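Local coordinates for protein histidine kinase (Synechocystis sp., PDB 5DFY) that senses light through a phycocyanobilin-binding GAF domain, the part present here, and probably phosphorylates itself on histidine as a phosphorelay sensor kinase, at residues R144-V156 with L165-W177. Sequence-based numbering, arbitrary orientation.
With CYC (phycocyanobilin), chain B.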
loop_
_atom_site.group_PDB
_atom_site.type_symbol
_atom_site.label_atom_id
_atom_site.label_comp_id
_atom_site.label_asym_id
_atom_site.label_seq_id
_atom_site.Cartn_x
_atom_site.Cartn_y
_atom_site.Cartn_z
ATOM N N ARG A 144 -3.192 28.757 16.479
ATOM C CA ARG A 144 -2.841 29.370 17.762
ATOM C C ARG A 144 -3.355 28.568 18.950
ATOM O O ARG A 144 -2.648 28.380 19.944
ATOM C CB ARG A 144 -3.394 30.796 17.819
ATOM C CG ARG A 144 -2.741 31.721 16.853
ATOM C CD ARG A 144 -3.539 33.009 16.783
ATOM N NE ARG A 144 -2.787 34.054 16.122
ATOM C CZ ARG A 144 -3.276 35.260 15.865
ATOM N NH1 ARG A 144 -4.521 35.551 16.198
ATOM N NH2 ARG A 144 -2.520 36.162 15.261
ATOM N N ARG A 145 -4.586 28.080 18.846
ATOM C CA ARG A 145 -5.205 27.303 19.911
ATOM C C ARG A 145 -4.378 26.062 20.240
ATOM O O ARG A 145 -4.241 25.666 21.402
ATOM C CB ARG A 145 -6.635 26.922 19.488
ATOM C CG ARG A 145 -7.372 25.956 20.360
ATOM C CD ARG A 145 -8.719 25.614 19.679
ATOM N NE ARG A 145 -9.325 24.410 20.236
ATOM C CZ ARG A 145 -10.069 23.543 19.553
ATOM N NH1 ARG A 145 -10.312 23.715 18.257
ATOM N NH2 ARG A 145 -10.562 22.479 20.173
ATOM N N PHE A 146 -3.812 25.450 19.202
ATOM C CA PHE A 146 -3.004 24.257 19.377
ATOM C C PHE A 146 -1.511 24.567 19.527
ATOM O O PHE A 146 -0.669 23.669 19.503
ATOM C CB PHE A 146 -3.267 23.310 18.207
ATOM C CG PHE A 146 -4.693 22.800 18.175
ATOM C CD1 PHE A 146 -5.330 22.398 19.343
ATOM C CD2 PHE A 146 -5.395 22.747 16.999
ATOM C CE1 PHE A 146 -6.634 21.952 19.313
ATOM C CE2 PHE A 146 -6.697 22.304 16.975
ATOM C CZ PHE A 146 -7.307 21.901 18.116
ATOM N N GLU A 147 -1.186 25.830 19.759
ATOM C CA GLU A 147 0.181 26.288 20.012
ATOM C C GLU A 147 1.123 25.895 18.860
ATOM O O GLU A 147 2.254 25.478 19.074
ATOM C CB GLU A 147 0.708 25.762 21.361
ATOM C CG GLU A 147 1.851 26.620 21.884
ATOM C CD GLU A 147 2.280 26.300 23.307
ATOM O OE1 GLU A 147 1.927 25.231 23.857
ATOM O OE2 GLU A 147 2.993 27.135 23.897
ATOM N N ILE A 148 0.637 26.060 17.637
ATOM C CA ILE A 148 1.412 25.754 16.443
ATOM C C ILE A 148 1.965 27.052 15.858
ATOM O O ILE A 148 1.204 27.882 15.367
ATOM C CB ILE A 148 0.555 25.040 15.384
ATOM C CG1 ILE A 148 0.086 23.678 15.921
ATOM C CG2 ILE A 148 1.379 24.833 14.130
ATOM C CD1 ILE A 148 -1.032 23.025 15.104
ATOM N N ARG A 149 3.276 27.242 15.929
ATOM C CA ARG A 149 3.914 28.398 15.317
ATOM C C ARG A 149 4.448 28.080 13.926
ATOM O O ARG A 149 4.551 28.959 13.082
ATOM C CB ARG A 149 5.051 28.903 16.190
ATOM C CG ARG A 149 5.753 30.152 15.653
ATOM C CD ARG A 149 4.818 31.370 15.623
ATOM N NE ARG A 149 5.521 32.503 15.046
ATOM C CZ ARG A 149 6.379 33.266 15.719
ATOM N NH1 ARG A 149 6.620 33.049 17.011
ATOM N NH2 ARG A 149 7.000 34.254 15.097
ATOM N N ALA A 150 4.831 26.820 13.717
ATOM C CA ALA A 150 5.392 26.354 12.436
ATOM C C ALA A 150 4.960 24.910 12.286
ATOM O O ALA A 150 4.874 24.214 13.284
ATOM C CB ALA A 150 6.903 26.443 12.404
ATOM N N PHE A 151 4.666 24.447 11.070
ATOM C CA PHE A 151 4.262 23.047 10.917
ATOM C C PHE A 151 4.727 22.449 9.617
ATOM O O PHE A 151 4.929 23.141 8.631
ATOM C CB PHE A 151 2.740 22.881 11.052
ATOM C CG PHE A 151 1.918 23.485 9.948
ATOM C CD1 PHE A 151 1.673 22.776 8.775
ATOM C CD2 PHE A 151 1.333 24.732 10.104
ATOM C CE1 PHE A 151 0.896 23.316 7.757
ATOM C CE2 PHE A 151 0.545 25.281 9.091
ATOM C CZ PHE A 151 0.326 24.575 7.914
ATOM N N LEU A 152 4.853 21.137 9.635
ATOM C CA LEU A 152 5.165 20.366 8.450
ATOM C C LEU A 152 4.195 19.177 8.469
ATOM O O LEU A 152 4.284 18.327 9.362
ATOM C CB LEU A 152 6.618 19.922 8.478
ATOM C CG LEU A 152 7.096 18.897 7.451
ATOM C CD1 LEU A 152 6.671 19.211 6.064
ATOM C CD2 LEU A 152 8.595 18.763 7.559
ATOM N N THR A 153 3.251 19.131 7.525
ATOM C CA THR A 153 2.200 18.134 7.574
ATOM C C THR A 153 2.193 17.389 6.245
ATOM O O THR A 153 2.157 17.998 5.183
ATOM C CB THR A 153 0.839 18.799 7.920
ATOM O OG1 THR A 153 0.955 19.384 9.228
ATOM C CG2 THR A 153 -0.304 17.802 7.936
ATOM N N VAL A 154 2.284 16.062 6.336
ATOM C CA VAL A 154 2.429 15.181 5.167
ATOM C C VAL A 154 1.326 14.132 5.158
ATOM O O VAL A 154 0.709 13.852 6.180
ATOM C CB VAL A 154 3.797 14.496 5.138
ATOM C CG1 VAL A 154 4.902 15.504 5.173
ATOM C CG2 VAL A 154 3.958 13.530 6.295
ATOM N N PRO A 155 1.059 13.533 3.986
ATOM C CA PRO A 155 -0.012 12.547 3.906
ATOM C C PRO A 155 0.405 11.147 4.310
ATOM O O PRO A 155 1.556 10.772 4.088
ATOM C CB PRO A 155 -0.386 12.563 2.413
ATOM C CG PRO A 155 0.815 13.021 1.724
ATOM C CD PRO A 155 1.637 13.852 2.667
ATOM N N VAL A 156 -0.526 10.402 4.901
ATOM C CA VAL A 156 -0.329 9.002 5.224
ATOM C C VAL A 156 -1.247 8.176 4.331
ATOM O O VAL A 156 -2.478 8.212 4.513
ATOM C CB VAL A 156 -0.642 8.715 6.699
ATOM C CG1 VAL A 156 -0.390 7.252 6.990
ATOM C CG2 VAL A 156 0.198 9.594 7.616
ATOM N N LEU A 165 -3.095 12.137 8.143
ATOM C CA LEU A 165 -2.004 13.091 8.089
ATOM C C LEU A 165 -1.055 12.838 9.251
ATOM O O LEU A 165 -1.477 12.421 10.322
ATOM C CB LEU A 165 -2.502 14.535 8.165
ATOM C CG LEU A 165 -3.586 14.953 7.180
ATOM C CD1 LEU A 165 -4.037 16.386 7.452
ATOM C CD2 LEU A 165 -3.084 14.844 5.778
ATOM N N LEU A 166 0.208 13.132 9.012
ATOM C CA LEU A 166 1.267 13.111 10.025
ATOM C C LEU A 166 1.854 14.514 10.098
ATOM O O LEU A 166 2.361 15.025 9.109
ATOM C CB LEU A 166 2.338 12.080 9.653
ATOM C CG LEU A 166 3.531 11.963 10.607
ATOM C CD1 LEU A 166 3.112 11.551 11.997
ATOM C CD2 LEU A 166 4.508 10.951 10.052
ATOM N N GLY A 167 1.714 15.165 11.256
ATOM C CA GLY A 167 2.182 16.530 11.427
ATOM C C GLY A 167 3.306 16.666 12.429
ATOM O O GLY A 167 3.298 16.018 13.461
ATOM N N ALA A 168 4.263 17.515 12.096
ATOM C CA ALA A 168 5.350 17.915 12.979
ATOM C C ALA A 168 5.227 19.428 13.228
ATOM O O ALA A 168 5.024 20.204 12.293
ATOM C CB ALA A 168 6.679 17.571 12.375
ATOM N N TYR A 169 5.355 19.833 14.495
ATOM C CA TYR A 169 5.021 21.197 14.918
ATOM C C TYR A 169 6.102 21.797 15.776
ATOM O O TYR A 169 6.677 21.122 16.624
ATOM C CB TYR A 169 3.704 21.209 15.695
ATOM C CG TYR A 169 2.600 20.522 14.930
ATOM C CD1 TYR A 169 1.886 21.203 13.962
ATOM C CD2 TYR A 169 2.321 19.184 15.134
ATOM C CE1 TYR A 169 0.886 20.565 13.228
ATOM C CE2 TYR A 169 1.330 18.545 14.421
ATOM C CZ TYR A 169 0.616 19.244 13.473
ATOM O OH TYR A 169 -0.356 18.578 12.759
ATOM N N GLN A 170 6.377 23.076 15.527
ATOM C CA GLN A 170 7.202 23.886 16.414
ATOM C C GLN A 170 6.267 24.830 17.127
ATOM O O GLN A 170 5.441 25.472 16.498
ATOM C CB GLN A 170 8.283 24.651 15.637
ATOM C CG GLN A 170 9.598 24.799 16.381
ATOM C CD GLN A 170 10.384 23.500 16.458
ATOM O OE1 GLN A 170 10.070 22.533 15.771
ATOM N NE2 GLN A 170 11.409 23.474 17.286
ATOM N N ASN A 171 6.422 24.925 18.443
ATOM C CA ASN A 171 5.452 25.610 19.292
ATOM C C ASN A 171 5.833 27.008 19.739
ATOM O O ASN A 171 4.949 27.827 19.982
ATOM C CB ASN A 171 5.200 24.799 20.546
ATOM C CG ASN A 171 4.332 23.601 20.307
ATOM O OD1 ASN A 171 4.329 23.026 19.217
ATOM N ND2 ASN A 171 3.572 23.223 21.316
ATOM N N GLY A 172 7.127 27.261 19.855
ATOM C CA GLY A 172 7.605 28.479 20.497
ATOM C C GLY A 172 8.446 29.422 19.678
ATOM O O GLY A 172 8.935 30.428 20.207
ATOM N N ALA A 173 8.633 29.117 18.400
ATOM C CA ALA A 173 9.427 29.942 17.500
ATOM C C ALA A 173 9.135 29.509 16.075
ATOM O O ALA A 173 8.717 28.371 15.838
ATOM C CB ALA A 173 10.896 29.799 17.784
ATOM N N PRO A 174 9.372 30.400 15.113
ATOM C CA PRO A 174 9.266 29.968 13.723
ATOM C C PRO A 174 10.386 29.004 13.392
ATOM O O PRO A 174 11.376 28.887 14.123
ATOM C CB PRO A 174 9.355 31.271 12.929
ATOM C CG PRO A 174 9.952 32.263 13.845
ATOM C CD PRO A 174 9.669 31.839 15.244
ATOM N N ARG A 175 10.221 28.291 12.284
ATOM C CA ARG A 175 11.189 27.303 11.887
ATOM C C ARG A 175 11.231 27.225 10.386
ATOM O O ARG A 175 10.208 26.939 9.765
ATOM C CB ARG A 175 10.836 25.930 12.452
ATOM C CG ARG A 175 11.798 24.859 12.043
ATOM C CD ARG A 175 11.563 23.596 12.825
ATOM N NE ARG A 175 12.512 22.582 12.417
ATOM C CZ ARG A 175 12.756 21.462 13.064
ATOM N NH1 ARG A 175 12.099 21.175 14.177
ATOM N NH2 ARG A 175 13.658 20.617 12.595
ATOM N N HIS A 176 12.408 27.412 9.812
ATOM C CA HIS A 176 12.560 27.209 8.378
ATOM C C HIS A 176 12.785 25.734 8.111
ATOM O O HIS A 176 13.854 25.215 8.412
ATOM C CB HIS A 176 13.715 28.013 7.809
ATOM C CG HIS A 176 13.910 27.799 6.339
ATOM N ND1 HIS A 176 15.145 27.575 5.769
ATOM C CD2 HIS A 176 13.013 27.749 5.325
ATOM C CE1 HIS A 176 15.002 27.415 4.464
ATOM N NE2 HIS A 176 13.719 27.511 4.170
ATOM N N TRP A 177 11.769 25.070 7.561
ATOM C CA TRP A 177 11.851 23.652 7.277
ATOM C C TRP A 177 12.735 23.397 6.061
ATOM O O TRP A 177 12.529 24.010 5.020
ATOM C CB TRP A 177 10.466 23.080 7.031
ATOM C CG TRP A 177 9.493 23.284 8.174
ATOM C CD1 TRP A 177 8.510 24.229 8.254
ATOM C CD2 TRP A 177 9.408 22.517 9.378
ATOM N NE1 TRP A 177 7.809 24.087 9.427
ATOM C CE2 TRP A 177 8.346 23.041 10.132
ATOM C CE3 TRP A 177 10.128 21.430 9.892
ATOM C CZ2 TRP A 177 7.990 22.527 11.372
ATOM C CZ3 TRP A 177 9.771 20.928 11.118
ATOM C CH2 TRP A 177 8.706 21.464 11.838
HETATM C CHA CYC B . -6.112 24.653 5.073
HETATM N NA CYC B . -6.116 23.154 7.124
HETATM C C1A CYC B . -5.637 23.649 5.825
HETATM C C2A CYC B . -4.446 22.808 5.465
HETATM C C3A CYC B . -4.216 21.843 6.515
HETATM C C4A CYC B . -5.243 22.068 7.544
HETATM C CMA CYC B . -3.120 20.809 6.505
HETATM C CAA CYC B . -3.687 22.934 4.156
HETATM C CBA CYC B . -4.579 22.123 3.190
HETATM C CGA CYC B . -4.160 22.110 1.721
HETATM O O1A CYC B . -3.321 22.947 1.318
HETATM O O2A CYC B . -4.669 21.282 0.888
HETATM C CHB CYC B . -5.525 21.329 8.807
HETATM N NB CYC B . -3.158 20.968 9.557
HETATM C C1B CYC B . -4.619 20.678 9.516
HETATM C C2B CYC B . -4.894 19.561 10.427
HETATM C C3B CYC B . -3.691 19.161 11.023
HETATM C C4B CYC B . -2.586 20.018 10.538
HETATM C CMB CYC B . -6.276 18.983 10.642
HETATM C CAB CYC B . -3.509 18.034 12.032
HETATM C CBB CYC B . -2.705 16.901 11.411
HETATM O OB CYC B . -1.411 19.992 10.819
HETATM N NC CYC B . -9.561 25.426 9.277
HETATM C C1C CYC B . -9.966 25.485 10.444
HETATM C C2C CYC B . -11.357 26.492 10.512
HETATM C C3C CYC B . -11.825 26.498 9.292
HETATM C C4C CYC B . -10.502 26.279 8.387
HETATM C CMC CYC B . -12.333 26.006 11.644
HETATM C CAC CYC B . -12.639 27.817 8.793
HETATM C CBC CYC B . -13.999 27.819 9.451
HETATM O OC CYC B . -9.485 24.934 11.415
HETATM C CHD CYC B . -10.354 26.658 7.109
HETATM N ND CYC B . -8.231 25.342 6.473
HETATM C C1D CYC B . -9.152 26.335 6.281
HETATM C C2D CYC B . -8.822 27.053 5.167
HETATM C C3D CYC B . -7.696 26.504 4.647
HETATM C C4D CYC B . -7.332 25.436 5.462
HETATM C CMD CYC B . -9.635 28.231 4.650
HETATM C CAD CYC B . -6.968 26.963 3.409
HETATM C CBD CYC B . -5.774 27.820 3.775
HETATM C CGD CYC B . -6.246 29.116 4.409
HETATM O O1D CYC B . -6.073 29.340 5.638
HETATM O O2D CYC B . -6.829 29.995 3.715
HETATM O O HOH W 1 1.801 22.270 18.481
HETATM O O HOH W 2 4.312 28.993 22.447
#
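Tyr169 and Thr153 reach the bilin from neighbouring strands and grip the same atom, the carbonyl oxygen OB. Tyr169 OH donates at 2.6 Å from CYC OB, which lies at the ring edge, in its plane. Thr153 OG1 gives the second bond, 2.9 Å from CYC OB. With chi1 at -52°, Tyr169 CG stands anti to its own carbonyl carbon, and the ring runs out over Gly167, where a side chain would meet the hydroxyl. Phe151 CB and Ile148 CD1 pack against Tyr169 CD1, at 3.5 and 3.6 Å. These strands, 150-158 and 161-170, form an antiparallel hairpin in the sheet of the bilin-binding GAF domain. Near its open end is a classic beta bulge: Arg149 N and Ala150 N both donate to Gln170 O. Leu152 and Trp177 meet on the opposite face of the sheet from the bilin. Leu152 CB sits over the six-membered ring of Trp177, 3.9 Å from its centroid and 8° off the normal, a CH-pi contact. Arg175 CD lies over the other indole face, toward its rim, and Trp177 NE1 bonds to Val127 O of strand 125-127, which flanks strand 150-158. Replacing Trp177 with an alanine is likely to strip Leu152 CB of its aromatic cover and leave Val127 O without this donor. Arg149 lays one guanidinium face against Pro174 CD, 3.6 Å from NH2 of Arg149, while its NE forms a salt bridge with Asp129.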